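Long-range contacts in macrophage migration inhibitory factor (Oncomelania hupensis, PDB 6LR3), which belongs to the macrophage migration inhibitory factor family, whose members assemble as trimers of beta-alpha-beta subunits with sheets meeting around a central channel: residues V3-T8 with D41-A46; I48-D53 with R92-I97; T61-G66 with R98-P103. All coordinates share one frame; numbering follows the deposited sequence.

Interaction 1 of 3, residues V3-T8 with D41-A46; sequences VITVNT and DLRSGA. With SO4 (sulfate ion), chain N.
R43 of strand 41-43 lies alongside N7 of strand 3-8 and crosses over T5 CG2, and each nitrogen of its guanidinium has an acceptor. R43 NH1 donates to N7 OD1 at 2.9 Å, on a lone pair in the amide's own plane. NE gives a weak bond to D41 OD1, while R43 NH2 forms a salt bridge with D41 OD2 at 3.0 Å, met from above the carboxylate plane. A sulfate, probably from the crystallisation liquor, takes one bond each from NH1 and NH2 and is also held by R43 of both neighbouring subunits; three like charges around one dianion suggest that it offsets their repulsion. The methyl T5 CG2 covers one guanidinium face, 3.3 Å from R43 CZ. Chi1 (-54°) sets T5 OG1 beside the backbone N, where it meets a water also bonded to D41 OD2, and leaves CG2 anti to that N. The backbones form a parallel ladder (axes 4.8 Å apart, 6° between directions), the pairing of a beta-alpha-beta crossover through helix 19-31. Its bonds are D41 N to I4 O, V6 N to D41 O, R43 N to V6 O (2.7 Å) and T8 N to R43 O. Past the ladder A46 N donates to T8 O at 2.9 Å. N7 ND2 is satisfied by F59 O, and T8 OG1 by C57 O and V10 N. On the other face V6 CG1 meets L42 CD1 at 3.9 Å, beneath helix 19-31.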
# COMPACT_ATOMS: atom_id res chain seq x y z
N VAL B 3 -3.86 7.63 -7.62
CA VAL B 3 -3.15 6.34 -7.77
C VAL B 3 -4.22 5.25 -7.72
O VAL B 3 -4.91 5.13 -6.71
CB VAL B 3 -2.06 6.10 -6.72
CG1 VAL B 3 -1.40 4.76 -6.94
CG2 VAL B 3 -1.04 7.22 -6.69
N ILE B 4 -4.29 4.43 -8.76
CA ILE B 4 -5.11 3.21 -8.77
C ILE B 4 -4.16 2.04 -8.61
O ILE B 4 -3.32 1.85 -9.47
CB ILE B 4 -5.91 3.06 -10.07
CG1 ILE B 4 -6.53 4.36 -10.58
CG2 ILE B 4 -6.96 1.95 -9.88
CD1 ILE B 4 -7.39 5.08 -9.56
N THR B 5 -4.31 1.28 -7.54
CA THR B 5 -3.48 0.09 -7.26
C THR B 5 -4.38 -1.12 -7.40
O THR B 5 -5.44 -1.16 -6.79
CB THR B 5 -2.84 0.18 -5.87
OG1 THR B 5 -2.12 1.43 -5.81
CG2 THR B 5 -1.93 -1.00 -5.61
N VAL B 6 -3.98 -2.06 -8.23
CA VAL B 6 -4.76 -3.29 -8.48
C VAL B 6 -3.92 -4.47 -7.99
O VAL B 6 -2.86 -4.72 -8.58
CB VAL B 6 -5.14 -3.43 -9.95
CG1 VAL B 6 -5.89 -4.71 -10.21
CG2 VAL B 6 -5.99 -2.24 -10.40
N ASN B 7 -4.37 -5.13 -6.93
CA ASN B 7 -3.72 -6.35 -6.40
C ASN B 7 -4.57 -7.54 -6.85
O ASN B 7 -5.70 -7.68 -6.40
CB ASN B 7 -3.61 -6.32 -4.88
CG ASN B 7 -2.90 -5.08 -4.40
OD1 ASN B 7 -1.67 -4.99 -4.52
ND2 ASN B 7 -3.66 -4.09 -3.91
N THR B 8 -4.05 -8.37 -7.74
CA THR B 8 -4.82 -9.52 -8.25
C THR B 8 -3.92 -10.74 -8.36
O THR B 8 -2.75 -10.60 -8.69
CB THR B 8 -5.50 -9.18 -9.58
OG1 THR B 8 -6.32 -10.31 -9.92
CG2 THR B 8 -4.49 -8.87 -10.69
N ASP B 41 -0.90 1.19 -10.81
CA ASP B 41 0.11 0.26 -10.28
C ASP B 41 -0.54 -1.12 -10.26
O ASP B 41 -1.40 -1.37 -9.40
CB ASP B 41 0.59 0.77 -8.93
CG ASP B 41 1.72 -0.03 -8.31
OD1 ASP B 41 2.06 -1.05 -8.88
OD2 ASP B 41 2.17 0.40 -7.21
N LEU B 42 -0.21 -1.95 -11.24
CA LEU B 42 -0.80 -3.29 -11.40
C LEU B 42 0.11 -4.33 -10.76
O LEU B 42 1.22 -4.51 -11.21
CB LEU B 42 -1.02 -3.58 -12.88
CG LEU B 42 -1.53 -4.98 -13.20
CD1 LEU B 42 -2.83 -5.29 -12.50
CD2 LEU B 42 -1.66 -5.15 -14.69
N ARG B 43 -0.38 -4.97 -9.72
CA ARG B 43 0.28 -6.14 -9.10
C ARG B 43 -0.48 -7.37 -9.57
O ARG B 43 -1.47 -7.76 -8.95
CB ARG B 43 0.29 -6.04 -7.57
CG ARG B 43 1.15 -4.92 -7.03
CD ARG B 43 0.42 -3.59 -7.05
NE ARG B 43 1.16 -2.51 -6.41
CZ ARG B 43 1.14 -2.23 -5.12
NH1 ARG B 43 0.40 -2.94 -4.26
NH2 ARG B 43 1.81 -1.17 -4.69
N SER B 44 -0.04 -7.92 -10.68
CA SER B 44 -0.66 -9.16 -11.22
C SER B 44 0.18 -10.36 -10.77
O SER B 44 1.35 -10.17 -10.36
CB SER B 44 -0.80 -9.06 -12.71
OG SER B 44 0.47 -8.97 -13.28
N GLY B 45 -0.44 -11.52 -10.78
CA GLY B 45 0.19 -12.76 -10.29
C GLY B 45 0.58 -12.59 -8.84
O GLY B 45 1.52 -13.28 -8.38
N ALA B 46 -0.11 -11.72 -8.12
CA ALA B 46 0.18 -11.44 -6.70
C ALA B 46 -0.22 -12.65 -5.87
O ALA B 46 -1.17 -13.36 -6.23
CB ALA B 46 -0.49 -10.18 -6.25
S SO4 N . 0.96 -1.24 -0.94
O1 SO4 N . 1.67 -0.51 -2.00
O2 SO4 N . 1.92 -2.01 -0.14
O3 SO4 N . 0.05 -2.19 -1.57
O4 SO4 N . 0.22 -0.33 -0.13
O HOH W 1 0.55 2.08 -5.64

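Interaction 2 of 3, residues I48-D53 with R92-I97; sequences IMMGGD and RERIVI
R94 brings its guanidinium against the turn after strand 48-50, where M50 and D53 receive it. R94 NH1 donates to M50 O at 2.9 Å, arriving 65° out of the carbonyl plane. D53 N bonds to that same oxygen from the opposite face, so the carbonyl is gripped by the turn and by the arginine together. R94 NH2 makes a salt bridge with D53 OD1 at 2.9 Å and adds weak bonds to M50 O and D53 O. The carboxylate and guanidinium planes are only 21° apart. M50 CB lies over one guanidinium face, offset toward the rim and 3.6 Å from R94 NH1. The R94 chain is bent at chi2 and chi3, the latter (-72°) placing NE, whereas the methionine is extended and slides past it in the opposite direction: M50 SD comes 3.7 Å from R94 CA, and M50 CE reaches V96 CG2 at 4.3 Å.

A second shell fixes these groups. N55 O accepts from R94 NH2 and P56 O from R94 NE, so the loop after the turn grips the arginine, while N55 N holds D53 OD1. M50 and V96 also pair in an antiparallel ladder with a neighbouring subunit of the trimer, so that the sheet runs on across the interface. The type I' turn from M50 to D53, with G51 and G52 both at positive phi, is the two-residue turn typical of tight beta hairpins; here an arginine just before strand 95-101 fastens it.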
# COMPACT_ATOMS: atom_id res chain seq x y z
N ILE B 48 -2.12 -13.19 -3.42
CA ILE B 48 -3.28 -12.67 -2.67
C ILE B 48 -4.37 -13.73 -2.73
O ILE B 48 -4.71 -14.22 -3.83
CB ILE B 48 -3.72 -11.29 -3.18
CG1 ILE B 48 -4.86 -10.75 -2.34
CG2 ILE B 48 -4.07 -11.28 -4.68
CD1 ILE B 48 -5.12 -9.27 -2.61
N MET B 49 -4.78 -14.16 -1.55
CA MET B 49 -5.90 -15.10 -1.41
C MET B 49 -7.05 -14.37 -0.76
O MET B 49 -6.84 -13.36 -0.05
CB MET B 49 -5.51 -16.39 -0.70
CG MET B 49 -5.31 -16.30 0.74
SD MET B 49 -5.45 -17.96 1.63
CE MET B 49 -4.36 -18.97 0.64
N MET B 50 -8.26 -14.83 -1.06
CA MET B 50 -9.49 -14.24 -0.54
C MET B 50 -10.37 -15.40 -0.09
O MET B 50 -10.51 -16.37 -0.86
CB MET B 50 -10.18 -13.43 -1.63
CG MET B 50 -11.43 -12.75 -1.17
SD MET B 50 -12.28 -12.07 -2.61
CE MET B 50 -13.58 -11.16 -1.80
N GLY B 51 -10.92 -15.32 1.11
CA GLY B 51 -11.83 -16.36 1.62
C GLY B 51 -11.11 -17.66 1.84
O GLY B 51 -11.77 -18.72 1.84
N GLY B 52 -9.79 -17.63 1.99
CA GLY B 52 -8.96 -18.83 2.17
C GLY B 52 -8.80 -19.61 0.88
O GLY B 52 -8.34 -20.75 0.96
N ASP B 53 -9.15 -19.05 -0.27
CA ASP B 53 -8.94 -19.82 -1.52
C ASP B 53 -8.33 -18.93 -2.60
O ASP B 53 -8.29 -17.68 -2.46
CB ASP B 53 -10.21 -20.53 -1.95
CG ASP B 53 -11.24 -19.59 -2.52
OD1 ASP B 53 -10.87 -18.85 -3.45
OD2 ASP B 53 -12.38 -19.61 -2.03
N ARG B 92 -17.72 -10.58 -9.75
CA ARG B 92 -18.00 -9.37 -8.96
C ARG B 92 -17.87 -9.68 -7.47
O ARG B 92 -17.39 -8.79 -6.72
CB ARG B 92 -19.38 -8.80 -9.28
CG ARG B 92 -19.53 -7.35 -8.90
CD ARG B 92 -20.91 -6.80 -9.22
NE ARG B 92 -21.16 -6.82 -10.66
CZ ARG B 92 -20.81 -5.87 -11.52
NH1 ARG B 92 -20.16 -4.79 -11.13
NH2 ARG B 92 -21.11 -6.02 -12.80
N GLU B 93 -18.24 -10.88 -7.03
CA GLU B 93 -18.18 -11.24 -5.59
C GLU B 93 -16.76 -11.59 -5.17
O GLU B 93 -16.59 -12.06 -4.01
CB GLU B 93 -19.18 -12.37 -5.28
CG GLU B 93 -18.83 -13.68 -5.95
CD GLU B 93 -19.54 -13.92 -7.28
OE1 GLU B 93 -19.89 -12.95 -8.03
OE2 GLU B 93 -19.69 -15.13 -7.60
N ARG B 94 -15.75 -11.38 -6.02
CA ARG B 94 -14.34 -11.59 -5.67
C ARG B 94 -13.58 -10.26 -5.80
O ARG B 94 -12.33 -10.29 -5.95
CB ARG B 94 -13.73 -12.69 -6.52
CG ARG B 94 -14.34 -14.06 -6.25
CD ARG B 94 -13.88 -14.65 -4.94
NE ARG B 94 -12.49 -15.08 -5.03
CZ ARG B 94 -11.84 -15.69 -4.05
NH1 ARG B 94 -12.45 -15.93 -2.91
NH2 ARG B 94 -10.58 -16.04 -4.19
N ILE B 95 -14.30 -9.15 -5.76
CA ILE B 95 -13.67 -7.79 -5.92
C ILE B 95 -14.00 -6.94 -4.70
O ILE B 95 -15.17 -6.76 -4.40
CB ILE B 95 -14.14 -7.10 -7.21
CG1 ILE B 95 -13.86 -7.96 -8.43
CG2 ILE B 95 -13.52 -5.72 -7.33
CD1 ILE B 95 -14.58 -7.50 -9.69
N VAL B 96 -12.96 -6.35 -4.12
CA VAL B 96 -13.09 -5.34 -3.06
C VAL B 96 -12.25 -4.14 -3.48
O VAL B 96 -11.13 -4.32 -3.95
CB VAL B 96 -12.67 -5.89 -1.69
CG1 VAL B 96 -12.52 -4.79 -0.65
CG2 VAL B 96 -13.65 -6.94 -1.22
N ILE B 97 -12.78 -2.95 -3.32
CA ILE B 97 -12.08 -1.68 -3.69
C ILE B 97 -12.15 -0.74 -2.50
O ILE B 97 -13.23 -0.52 -1.97
CB ILE B 97 -12.67 -1.05 -4.96
CG1 ILE B 97 -12.75 -2.03 -6.13
CG2 ILE B 97 -11.89 0.21 -5.29
CD1 ILE B 97 -13.68 -1.59 -7.25

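Interaction 3 of 3, residues T61-G66 with R98-P103; sequences TVECIG and RFIPVP. With SO4 (sulfate ion), chain M.
V62 O receives I100 N at 2.7 Å, with an N-H...O angle of 163°, and F99 CA adds a CA-H...O contact to the same oxygen. This bond belongs to a parallel ladder, with axes 4.6 Å apart and crossing at -17°, between the two strands of the beta-alpha-beta unit that passes through helix 70-88. Its other bonds are V62 N to R98 O, C64 N to I100 O and V102 N to C64 O, the last arriving from above the carbonyl plane. A water continues the line, accepting from G66 N and donating to V102 O.

On the face of T61 and E63, E63 CG lies alongside I100 CB at 3.9 Å, and E63 CB meets V102 CG2. I65 CG1 lies 4.0 Å from V102 CB, where the two side chains cross obliquely. I100 CD1 lies over the centre of one face of the R98 guanidinium, 3.5 Å above its plane, brought there by an extended chain with CD1 anti to CA (chi2 -180°). A sulfate, probably from the crystallisation liquor, sits at the guanidinium's edge: its O1 accepts from R98 NH1 at 2.7 Å, and R98 NH2 gives it a weak bond. R98 NH1 of both neighbouring subunits bonds to the same ion. R98 NH1 also forms a salt bridge to E63 OE2 of one neighbouring subunit, and E63 OE2 of this chain receives R98 of the other neighbouring subunit. On the other face V62 and F99 point the same way, V62 CB approaching F99 CD1 at 3.8 Å; helix 70-88 packs on both.

The chemistry therefore divides by face: the helix side is apolar, whereas the other carries a charge network from three subunits. The anion probably eases the repulsion among three R98 side chains, whose exchanged bridges with E63 tie subunit to subunit.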
# COMPACT_ATOMS: atom_id res chain seq x y z
N THR B 61 -7.19 -0.28 -4.76
CA THR B 61 -7.29 0.97 -4.00
C THR B 61 -7.27 2.15 -4.98
O THR B 61 -6.59 2.11 -6.01
CB THR B 61 -6.22 1.09 -2.91
OG1 THR B 61 -4.93 1.18 -3.50
CG2 THR B 61 -6.26 -0.08 -1.95
N VAL B 62 -7.98 3.19 -4.59
CA VAL B 62 -8.07 4.46 -5.32
C VAL B 62 -7.67 5.57 -4.37
O VAL B 62 -8.39 5.81 -3.44
CB VAL B 62 -9.47 4.69 -5.88
CG1 VAL B 62 -9.56 6.03 -6.59
CG2 VAL B 62 -9.89 3.53 -6.79
N GLU B 63 -6.47 6.11 -4.54
CA GLU B 63 -5.94 7.24 -3.76
C GLU B 63 -6.20 8.50 -4.57
O GLU B 63 -5.78 8.57 -5.73
CB GLU B 63 -4.47 7.05 -3.44
CG GLU B 63 -4.19 5.90 -2.48
CD GLU B 63 -2.72 5.51 -2.41
OE1 GLU B 63 -2.32 4.67 -3.24
OE2 GLU B 63 -1.97 6.09 -1.57
N CYS B 64 -6.88 9.47 -3.99
CA CYS B 64 -7.23 10.71 -4.71
C CYS B 64 -7.34 11.87 -3.74
O CYS B 64 -7.86 11.67 -2.63
CB CYS B 64 -8.53 10.52 -5.48
SG CYS B 64 -8.85 11.85 -6.67
N ILE B 65 -6.86 13.03 -4.15
CA ILE B 65 -7.08 14.31 -3.45
C ILE B 65 -8.46 14.80 -3.89
O ILE B 65 -8.65 15.03 -5.10
CB ILE B 65 -5.97 15.32 -3.78
CG1 ILE B 65 -4.59 14.77 -3.42
CG2 ILE B 65 -6.26 16.65 -3.05
CD1 ILE B 65 -3.45 15.61 -4.03
N GLY B 66 -9.40 14.90 -2.96
CA GLY B 66 -10.81 15.21 -3.25
C GLY B 66 -11.50 14.09 -4.01
O GLY B 66 -10.96 13.00 -4.08
N ARG B 98 -11.02 -0.20 -2.09
CA ARG B 98 -10.94 0.81 -1.03
C ARG B 98 -10.63 2.15 -1.67
O ARG B 98 -9.69 2.27 -2.46
CB ARG B 98 -9.89 0.44 0.00
CG ARG B 98 -9.72 1.47 1.10
CD ARG B 98 -8.70 1.03 2.10
NE ARG B 98 -8.37 2.19 2.89
CZ ARG B 98 -7.18 2.51 3.35
NH1 ARG B 98 -6.15 1.69 3.22
NH2 ARG B 98 -7.02 3.69 3.94
N PHE B 99 -11.41 3.15 -1.30
CA PHE B 99 -11.27 4.56 -1.72
C PHE B 99 -10.55 5.29 -0.59
O PHE B 99 -10.99 5.25 0.54
CB PHE B 99 -12.64 5.11 -2.09
CG PHE B 99 -13.24 4.38 -3.26
CD1 PHE B 99 -12.98 4.81 -4.55
CD2 PHE B 99 -14.00 3.23 -3.08
CE1 PHE B 99 -13.51 4.12 -5.64
CE2 PHE B 99 -14.51 2.55 -4.17
CZ PHE B 99 -14.26 2.99 -5.44
N ILE B 100 -9.42 5.91 -0.91
CA ILE B 100 -8.48 6.51 0.07
C ILE B 100 -8.34 8.00 -0.22
O ILE B 100 -7.65 8.42 -1.15
CB ILE B 100 -7.13 5.80 0.05
CG1 ILE B 100 -7.28 4.28 0.18
CG2 ILE B 100 -6.24 6.40 1.13
CD1 ILE B 100 -5.99 3.51 0.17
N PRO B 101 -8.98 8.85 0.61
CA PRO B 101 -8.86 10.30 0.47
C PRO B 101 -7.47 10.73 0.89
O PRO B 101 -6.94 10.22 1.87
CB PRO B 101 -9.91 10.89 1.43
CG PRO B 101 -10.49 9.72 2.22
CD PRO B 101 -9.88 8.44 1.71
N VAL B 102 -6.84 11.57 0.08
CA VAL B 102 -5.48 12.08 0.34
C VAL B 102 -5.55 13.57 0.57
O VAL B 102 -6.08 14.28 -0.27
CB VAL B 102 -4.54 11.75 -0.83
CG1 VAL B 102 -3.14 12.30 -0.55
CG2 VAL B 102 -4.55 10.27 -1.11
N PRO B 103 -5.04 14.09 1.70
CA PRO B 103 -5.01 15.53 1.91
C PRO B 103 -4.05 16.22 0.94
O PRO B 103 -2.96 15.77 0.74
CB PRO B 103 -4.52 15.71 3.36
CG PRO B 103 -4.68 14.33 3.97
CD PRO B 103 -4.47 13.35 2.83
S SO4 M . -3.13 3.83 3.45
O1 SO4 M . -3.63 2.49 3.58
O2 SO4 M . -1.70 3.83 3.74
O3 SO4 M . -3.79 4.68 4.33
O4 SO4 M . -3.29 4.24 2.09
O HOH W 2 -8.83 14.45 -0.11

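In the fold
Interactions 1 and 3 are parallel strand pairs at the two sides of the four-stranded sheet of one subunit, which continues into neighbouring subunits. They join where strand 3-8 meets strand 58-64 antiparallel: T5 O lies 2.8 Å from T61 N and V3 O 2.8 Å from E63 N. Each spans one beta-alpha-beta unit, and each sends an arginine to its own sulfate, bound by all three subunits. Interaction 1 is the more buried; interaction 3 is partly buried, with exposed residues near its end. Interaction 2 lies farther out, about 15 Å from the chain centre, and holds through side-chain-to-turn bonds instead of a ladder. It shares strand 95-101 with interaction 3 and touches interaction 1 where I48 packs on T8.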